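Local coordinates for protein serine protease pet (Escherichia coli, PDB 4OM9) that probably acts as a secreted serine protease, the passenger domain of an autotransporter enterotoxin from enteroaggregative strains that is linked to cleavage of alpha-fodrin, at residues A[438-450]-A[466-478]. Residues are numbered along the deposited sequence; the frame is centred on the assembly and turned at random.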
ATOM      1  N   GLN A 438       1.362  18.143 -16.227  1.00 34.07           N
ATOM      2  CA  GLN A 438      -0.032  17.858 -16.539  1.00 31.32           C
ATOM      3  C   GLN A 438      -0.929  18.047 -15.326  1.00 29.18           C
ATOM      4  O   GLN A 438      -0.571  17.708 -14.206  1.00 28.56           O
ATOM      5  CB  GLN A 438      -0.209  16.437 -17.077  1.00 26.49           C
ATOM      6  CG  GLN A 438      -1.683  16.082 -17.366  1.00 27.06           C
ATOM      7  CD  GLN A 438      -2.256  16.812 -18.593  1.00 30.13           C
ATOM      8  OE1 GLN A 438      -1.591  16.907 -19.634  1.00 31.43           O
ATOM      9  NE2 GLN A 438      -3.495  17.323 -18.477  1.00 26.69           N
ATOM     10  N   THR A 439      -2.105  18.598 -15.584  1.00 31.48           N
ATOM     11  CA  THR A 439      -3.081  18.887 -14.552  1.00 32.64           C
ATOM     12  C   THR A 439      -4.319  18.043 -14.741  1.00 29.72           C
ATOM     13  O   THR A 439      -4.832  17.933 -15.850  1.00 31.00           O
ATOM     14  CB  THR A 439      -3.500  20.359 -14.581  1.00 33.74           C
ATOM     15  OG1 THR A 439      -2.344  21.192 -14.411  1.00 36.55           O
ATOM     16  CG2 THR A 439      -4.540  20.638 -13.499  1.00 36.19           C
ATOM     17  N   PHE A 440      -4.787  17.447 -13.657  1.00 28.18           N
ATOM     18  CA  PHE A 440      -6.080  16.799 -13.636  1.00 28.36           C
ATOM     19  C   PHE A 440      -6.925  17.398 -12.518  1.00 26.37           C
ATOM     20  O   PHE A 440      -6.442  17.618 -11.401  1.00 27.95           O
ATOM     21  CB  PHE A 440      -5.967  15.283 -13.395  1.00 26.25           C
ATOM     22  CG  PHE A 440      -5.030  14.549 -14.322  1.00 25.18           C
ATOM     23  CD1 PHE A 440      -3.661  14.593 -14.128  1.00 25.29           C
ATOM     24  CD2 PHE A 440      -5.538  13.716 -15.326  1.00 24.86           C
ATOM     25  CE1 PHE A 440      -2.804  13.880 -14.947  1.00 25.13           C
ATOM     26  CE2 PHE A 440      -4.696  12.993 -16.144  1.00 24.65           C
ATOM     27  CZ  PHE A 440      -3.323  13.080 -15.958  1.00 24.82           C
ATOM     28  N   LYS A 441      -8.185  17.658 -12.804  1.00 26.57           N
ATOM     29  CA  LYS A 441      -9.157  17.793 -11.753  1.00 26.97           C
ATOM     30  C   LYS A 441      -9.226  16.438 -11.012  1.00 30.78           C
ATOM     31  O   LYS A 441      -9.257  16.388  -9.783  1.00 30.85           O
ATOM     32  CB  LYS A 441     -10.505  18.172 -12.343  1.00 30.63           C
ATOM     33  CG  LYS A 441     -11.533  18.669 -11.365  1.00 37.99           C
ATOM     34  CD  LYS A 441     -11.733  20.179 -11.488  1.00 44.60           C
ATOM     35  CE  LYS A 441     -13.085  20.575 -10.895  1.00 54.78           C
ATOM     36  NZ  LYS A 441     -13.375  19.844  -9.606  1.00 54.21           N
ATOM     37  N   LYS A 442      -9.229  15.348 -11.790  1.00 37.69           N
ATOM     38  CA  LYS A 442      -9.293  13.967 -11.291  1.00 36.53           C
ATOM     39  C   LYS A 442      -8.615  13.000 -12.273  1.00 36.49           C
ATOM     40  O   LYS A 442      -8.823  13.102 -13.483  1.00 34.06           O
ATOM     41  CB  LYS A 442     -10.747  13.525 -11.071  1.00 37.05           C
ATOM     42  CG  LYS A 442     -11.365  14.002  -9.772  1.00 42.17           C
ATOM     43  CD  LYS A 442     -12.775  13.461  -9.565  1.00 43.79           C
ATOM     44  CE  LYS A 442     -13.799  14.170 -10.446  1.00 49.46           C
ATOM     45  NZ  LYS A 442     -15.180  14.027  -9.895  1.00 58.94           N
ATOM     46  N   ILE A 443      -7.796  12.077 -11.767  1.00 30.46           N
ATOM     47  CA  ILE A 443      -7.301  11.001 -12.623  1.00 31.21           C
ATOM     48  C   ILE A 443      -8.299   9.854 -12.635  1.00 31.38           C
ATOM     49  O   ILE A 443      -8.660   9.342 -11.572  1.00 29.43           O
ATOM     50  CB  ILE A 443      -5.962  10.434 -12.168  1.00 30.27           C
ATOM     51  CG1 ILE A 443      -4.921  11.523 -12.045  1.00 29.04           C
ATOM     52  CG2 ILE A 443      -5.504   9.359 -13.146  1.00 27.37           C
ATOM     53  CD1 ILE A 443      -3.932  11.274 -10.867  1.00 30.08           C
ATOM     54  N   ALA A 444      -8.736   9.439 -13.821  1.00 29.05           N
ATOM     55  CA  ALA A 444      -9.703   8.355 -13.915  1.00 28.41           C
ATOM     56  C   ALA A 444      -9.034   6.977 -14.008  1.00 29.82           C
ATOM     57  O   ALA A 444      -8.906   6.393 -15.099  1.00 29.27           O
ATOM     58  CB  ALA A 444     -10.624   8.573 -15.089  1.00 28.84           C
ATOM     59  N   ALA A 445      -8.651   6.457 -12.836  1.00 25.06           N
ATOM     60  CA  ALA A 445      -7.919   5.205 -12.708  1.00 24.11           C
ATOM     61  C   ALA A 445      -8.760   4.269 -11.892  1.00 24.44           C
ATOM     62  O   ALA A 445      -9.303   4.714 -10.887  1.00 25.52           O
ATOM     63  CB  ALA A 445      -6.575   5.450 -12.043  1.00 24.19           C
ATOM     64  N   THR A 446      -8.915   3.001 -12.306  1.00 31.02           N
ATOM     65  CA  THR A 446      -9.718   2.073 -11.495  1.00 33.10           C
ATOM     66  C   THR A 446      -8.890   1.337 -10.472  1.00 31.01           C
ATOM     67  O   THR A 446      -9.408   0.953  -9.452  1.00 32.16           O
ATOM     68  CB  THR A 446     -10.485   1.000 -12.330  1.00 36.06           C
ATOM     69  OG1 THR A 446      -9.566   0.110 -12.992  1.00 34.98           O
ATOM     70  CG2 THR A 446     -11.276   1.658 -13.358  1.00 36.85           C
ATOM     71  N   ASP A 447      -7.611   1.135 -10.741  1.00 24.86           N
ATOM     72  CA  ASP A 447      -6.800   0.340  -9.836  1.00 25.22           C
ATOM     73  C   ASP A 447      -5.310   0.651  -9.908  1.00 25.09           C
ATOM     74  O   ASP A 447      -4.853   1.394 -10.753  1.00 24.73           O
ATOM     75  CB  ASP A 447      -7.023  -1.172 -10.095  1.00 25.38           C
ATOM     76  CG  ASP A 447      -6.594  -1.609 -11.509  1.00 25.79           C
ATOM     77  OD1 ASP A 447      -5.524  -1.167 -11.975  1.00 24.88           O
ATOM     78  OD2 ASP A 447      -7.309  -2.427 -12.136  1.00 25.19           O
ATOM     79  N   SER A 448      -4.556   0.008  -9.034  1.00 25.51           N
ATOM     80  CA  SER A 448      -3.141   0.278  -8.896  1.00 25.97           C
ATOM     81  C   SER A 448      -2.310  -0.367  -9.976  1.00 26.11           C
ATOM     82  O   SER A 448      -1.086  -0.441  -9.850  1.00 26.66           O
ATOM     83  CB  SER A 448      -2.658  -0.200  -7.531  1.00 26.43           C
ATOM     84  OG  SER A 448      -2.978  -1.554  -7.365  1.00 31.03           O
ATOM     85  N   GLY A 449      -2.972  -0.873 -11.016  1.00 28.01           N
ATOM     86  CA  GLY A 449      -2.286  -1.248 -12.237  1.00 26.47           C
ATOM     87  C   GLY A 449      -1.842  -0.001 -13.004  1.00 27.37           C
ATOM     88  O   GLY A 449      -0.955  -0.075 -13.856  1.00 29.76           O
ATOM     89  N   THR A 450      -2.464   1.137 -12.693  1.00 26.42           N
ATOM     90  CA  THR A 450      -2.138   2.416 -13.310  1.00 28.84           C
ATOM     91  C   THR A 450      -0.993   3.139 -12.588  1.00 32.33           C
ATOM     92  O   THR A 450      -0.980   3.245 -11.353  1.00 32.99           O
ATOM     93  CB  THR A 450      -3.371   3.358 -13.331  1.00 26.79           C
ATOM     94  OG1 THR A 450      -4.402   2.780 -14.134  1.00 27.49           O
ATOM     95  CG2 THR A 450      -3.012   4.731 -13.872  1.00 26.79           C
ATOM     96  N   ASN A 466      -6.185  18.738  -8.683  1.00 28.68           N
ATOM     97  CA  ASN A 466      -6.856  19.793  -7.934  1.00 31.34           C
ATOM     98  C   ASN A 466      -8.354  19.587  -7.817  1.00 28.97           C
ATOM     99  O   ASN A 466      -9.130  20.511  -7.965  1.00 31.12           O
ATOM    100  CB  ASN A 466      -6.545  21.167  -8.548  1.00 28.58           C
ATOM    101  CG  ASN A 466      -6.904  21.254  -9.988  1.00 31.37           C
ATOM    102  OD1 ASN A 466      -7.466  20.307 -10.548  1.00 33.11           O
ATOM    103  ND2 ASN A 466      -6.594  22.395 -10.623  1.00 29.90           N
ATOM    104  N   ASN A 467      -8.749  18.358  -7.524  1.00 29.81           N
ATOM    105  CA  ASN A 467     -10.112  18.084  -7.101  1.00 34.75           C
ATOM    106  C   ASN A 467     -10.596  18.995  -5.959  1.00 35.73           C
ATOM    107  O   ASN A 467      -9.830  19.364  -5.048  1.00 33.06           O
ATOM    108  CB  ASN A 467     -10.222  16.633  -6.667  1.00 31.39           C
ATOM    109  CG  ASN A 467      -9.225  16.287  -5.597  1.00 32.16           C
ATOM    110  OD1 ASN A 467      -8.016  16.318  -5.837  1.00 29.29           O
ATOM    111  ND2 ASN A 467      -9.721  15.953  -4.396  1.00 29.36           N
ATOM    112  N   GLN A 468     -11.877  19.343  -6.008  1.00 39.06           N
ATOM    113  CA  GLN A 468     -12.479  20.208  -5.006  1.00 43.18           C
ATOM    114  C   GLN A 468     -13.375  19.409  -4.062  1.00 45.04           C
ATOM    115  O   GLN A 468     -13.889  19.930  -3.069  1.00 47.60           O
ATOM    116  CB  GLN A 468     -13.273  21.322  -5.681  1.00 46.06           C
ATOM    117  CG  GLN A 468     -12.432  22.201  -6.600  1.00 44.30           C
ATOM    118  CD  GLN A 468     -13.221  23.368  -7.171  1.00 56.24           C
ATOM    119  OE1 GLN A 468     -13.637  23.345  -8.329  1.00 60.38           O
ATOM    120  NE2 GLN A 468     -13.432  24.397  -6.356  1.00 58.28           N
ATOM    121  N   ASN A 469     -13.565  18.138  -4.389  1.00 43.60           N
ATOM    122  CA  ASN A 469     -14.362  17.261  -3.562  1.00 42.56           C
ATOM    123  C   ASN A 469     -13.594  15.996  -3.313  1.00 41.56           C
ATOM    124  O   ASN A 469     -12.517  15.799  -3.884  1.00 38.69           O
ATOM    125  CB  ASN A 469     -15.698  16.933  -4.220  1.00 45.23           C
ATOM    126  CG  ASN A 469     -16.326  18.131  -4.893  1.00 55.40           C
ATOM    127  OD1 ASN A 469     -16.507  18.150  -6.120  1.00 60.07           O
ATOM    128  ND2 ASN A 469     -16.671  19.144  -4.096  1.00 49.10           N
ATOM    129  N   ASN A 470     -14.154  15.150  -2.451  1.00 35.95           N
ATOM    130  CA  ASN A 470     -13.552  13.877  -2.115  1.00 32.22           C
ATOM    131  C   ASN A 470     -13.301  13.055  -3.360  1.00 31.86           C
ATOM    132  O   ASN A 470     -14.216  12.800  -4.151  1.00 30.18           O
ATOM    133  CB  ASN A 470     -14.447  13.090  -1.164  1.00 32.58           C
ATOM    134  CG  ASN A 470     -14.332  13.548   0.277  1.00 37.02           C
ATOM    135  OD1 ASN A 470     -13.592  14.485   0.606  1.00 41.83           O
ATOM    136  ND2 ASN A 470     -15.081  12.893   1.144  1.00 39.30           N
ATOM    137  N   TYR A 471     -12.050  12.655  -3.529  1.00 32.72           N
ATOM    138  CA  TYR A 471     -11.653  11.881  -4.685  1.00 28.71           C
ATOM    139  C   TYR A 471     -10.506  10.949  -4.297  1.00 30.82           C
ATOM    140  O   TYR A 471      -9.585  11.341  -3.555  1.00 30.42           O
ATOM    141  CB  TYR A 471     -11.246  12.790  -5.857  1.00 28.06           C
ATOM    142  CG  TYR A 471     -10.310  12.079  -6.804  1.00 28.19           C
ATOM    143  CD1 TYR A 471     -10.780  11.134  -7.717  1.00 26.84           C
ATOM    144  CD2 TYR A 471      -8.950  12.320  -6.760  1.00 28.47           C
ATOM    145  CE1 TYR A 471      -9.905  10.459  -8.567  1.00 26.17           C
ATOM    146  CE2 TYR A 471      -8.086  11.666  -7.597  1.00 28.15           C
ATOM    147  CZ  TYR A 471      -8.561  10.736  -8.498  1.00 25.93           C
ATOM    148  OH  TYR A 471      -7.655  10.095  -9.307  1.00 25.42           O
ATOM    149  N   ILE A 472     -10.571   9.706  -4.768  1.00 27.93           N
ATOM    150  CA  ILE A 472      -9.491   8.769  -4.495  1.00 27.68           C
ATOM    151  C   ILE A 472      -8.748   8.389  -5.775  1.00 26.85           C
ATOM    152  O   ILE A 472      -9.351   7.909  -6.717  1.00 26.54           O
ATOM    153  CB  ILE A 472     -10.000   7.489  -3.810  1.00 28.14           C
ATOM    154  CG1 ILE A 472     -10.923   7.847  -2.646  1.00 30.23           C
ATOM    155  CG2 ILE A 472      -8.818   6.653  -3.331  1.00 28.07           C
ATOM    156  CD1 ILE A 472     -11.387   6.643  -1.816  1.00 29.81           C
ATOM    157  N   TYR A 473      -7.438   8.623  -5.790  1.00 29.06           N
ATOM    158  CA  TYR A 473      -6.585   8.124  -6.853  1.00 26.90           C
ATOM    159  C   TYR A 473      -6.155   6.729  -6.444  1.00 28.77           C
ATOM    160  O   TYR A 473      -5.484   6.560  -5.410  1.00 30.83           O
ATOM    161  CB  TYR A 473      -5.378   9.040  -7.087  1.00 26.64           C
ATOM    162  CG  TYR A 473      -4.398   8.523  -8.122  1.00 27.07           C
ATOM    163  CD1 TYR A 473      -4.833   8.140  -9.404  1.00 25.07           C
ATOM    164  CD2 TYR A 473      -3.033   8.441  -7.837  1.00 26.18           C
ATOM    165  CE1 TYR A 473      -3.937   7.672 -10.351  1.00 24.71           C
ATOM    166  CE2 TYR A 473      -2.130   7.972  -8.773  1.00 26.03           C
ATOM    167  CZ  TYR A 473      -2.582   7.594 -10.034  1.00 28.28           C
ATOM    168  OH  TYR A 473      -1.680   7.118 -10.967  1.00 27.47           O
ATOM    169  N   HIS A 474      -6.592   5.733  -7.221  1.00 25.80           N
ATOM    170  CA  HIS A 474      -6.272   4.337  -6.979  1.00 25.92           C
ATOM    171  C   HIS A 474      -4.925   3.932  -7.599  1.00 25.61           C
ATOM    172  O   HIS A 474      -4.413   2.854  -7.315  1.00 25.81           O
ATOM    173  CB  HIS A 474      -7.361   3.425  -7.545  1.00 25.86           C
ATOM    174  CG  HIS A 474      -8.660   3.432  -6.783  1.00 27.85           C
ATOM    175  ND1 HIS A 474      -8.756   3.104  -5.444  1.00 27.13           N
ATOM    176  CD2 HIS A 474      -9.931   3.635  -7.217  1.00 26.49           C
ATOM    177  CE1 HIS A 474     -10.029   3.152  -5.073  1.00 27.64           C
ATOM    178  NE2 HIS A 474     -10.757   3.469  -6.127  1.00 27.26           N
ATOM    179  N   GLY A 475      -4.368   4.771  -8.472  1.00 27.51           N
ATOM    180  CA  GLY A 475      -3.155   4.415  -9.202  1.00 29.68           C
ATOM    181  C   GLY A 475      -1.861   4.805  -8.499  1.00 31.50           C
ATOM    182  O   GLY A 475      -1.874   5.237  -7.338  1.00 28.25           O
ATOM    183  N   ASN A 476      -0.734   4.682  -9.197  1.00 31.00           N
ATOM    184  CA  ASN A 476       0.546   5.026  -8.585  1.00 30.45           C
ATOM    185  C   ASN A 476       1.238   6.258  -9.189  1.00 31.95           C
ATOM    186  O   ASN A 476       0.783   6.833 -10.179  1.00 29.87           O
ATOM    187  CB  ASN A 476       1.506   3.843  -8.658  1.00 31.33           C
ATOM    188  CG  ASN A 476       0.842   2.537  -8.305  1.00 33.01           C
ATOM    189  OD1 ASN A 476       0.418   2.336  -7.168  1.00 34.01           O
ATOM    190  ND2 ASN A 476       0.745   1.631  -9.288  1.00 30.11           N
ATOM    191  N   VAL A 477       2.333   6.653  -8.543  1.00 28.24           N
ATOM    192  CA  VAL A 477       3.249   7.658  -9.037  1.00 28.13           C
ATOM    193  C   VAL A 477       4.675   7.181  -8.798  1.00 31.47           C
ATOM    194  O   VAL A 477       5.027   6.757  -7.685  1.00 32.29           O
ATOM    195  CB  VAL A 477       3.063   9.042  -8.330  1.00 27.19           C
ATOM    196  CG1 VAL A 477       4.127  10.031  -8.802  1.00 27.18           C
ATOM    197  CG2 VAL A 477       1.676   9.595  -8.572  1.00 27.39           C
ATOM    198  N   ASP A 478       5.512   7.256  -9.821  1.00 30.20           N
ATOM    199  CA  ASP A 478       6.937   7.113  -9.586  1.00 33.90           C
ATOM    200  C   ASP A 478       7.693   7.875 -10.667  1.00 34.15           C
ATOM    201  O   ASP A 478       7.095   8.622 -11.436  1.00 34.87           O
ATOM    202  CB  ASP A 478       7.349   5.634  -9.514  1.00 32.31           C
ATOM    203  CG  ASP A 478       7.254   4.914 -10.853  1.00 32.92           C
ATOM    204  OD1 ASP A 478       7.020   5.546 -11.902  1.00 34.35           O
ATOM    205  OD2 ASP A 478       7.444   3.685 -10.858  1.00 41.54           O
TER
HETATM  206  O   HOH W   1      -8.475   6.513  -9.074  1.00 30.72           O
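Ile443 meets two tyrosines of the next coil, and the tight part of the contact is built round it. Its CD1 sits over one face of the Tyr473 ring, 3.7 Å from the ring centroid and 17° off the normal, while Gly475 N lies over the opposite face. With CG1 at chi1 -55°, CG2 is left anti to the backbone N and packs against the rim of the ring, 3.6 Å from Tyr473 CE1; the small Ala445 CB fits in beside them. Tyrosine suits both ring positions because its flat body packs inside while its hydroxyl serves a carbonyl. Tyr471 OH donates to the O of buried Ile443 at 2.6 Å, in the carbonyl plane and on a lone pair, and Tyr473 OH donates to Asn476 O, three residues further along its own chain. Lys442 lays its aliphatic CG over the Tyr471 face, 3.9 Å from the centroid, a use of lysine that lets the ammonium run on past the ring. A water adds a polar bridge, donating to Ala445 O and Ile472 O and accepting from His474 N, whose ring is held by Asp622.

At the next corner Asn476 N binds Thr450 O at 2.6 Å. Its amide ND2, also bonded to Thr451 OG1, makes a bent bond (140°) to Ser448 O from above the carbonyl plane, helping to hold the type I turn from Asp447 to Thr450.

The solvent side is looser. Thr439 is exposed, and the partly exposed Lys441 and Gln468 suit this edge as long polar chains, NZ coming only to 3.7 Å from Gln468 OE1; the firm tie here is the backbone bond from Asn466 N to Phe440 O. Strand 476-477 stacks in parallel on 451-453, whereas 444-445 and 471-473 do not pair and are linked through tyrosine hydroxyl and water, within the right-handed parallel beta-helix characteristic of autotransporter passengers.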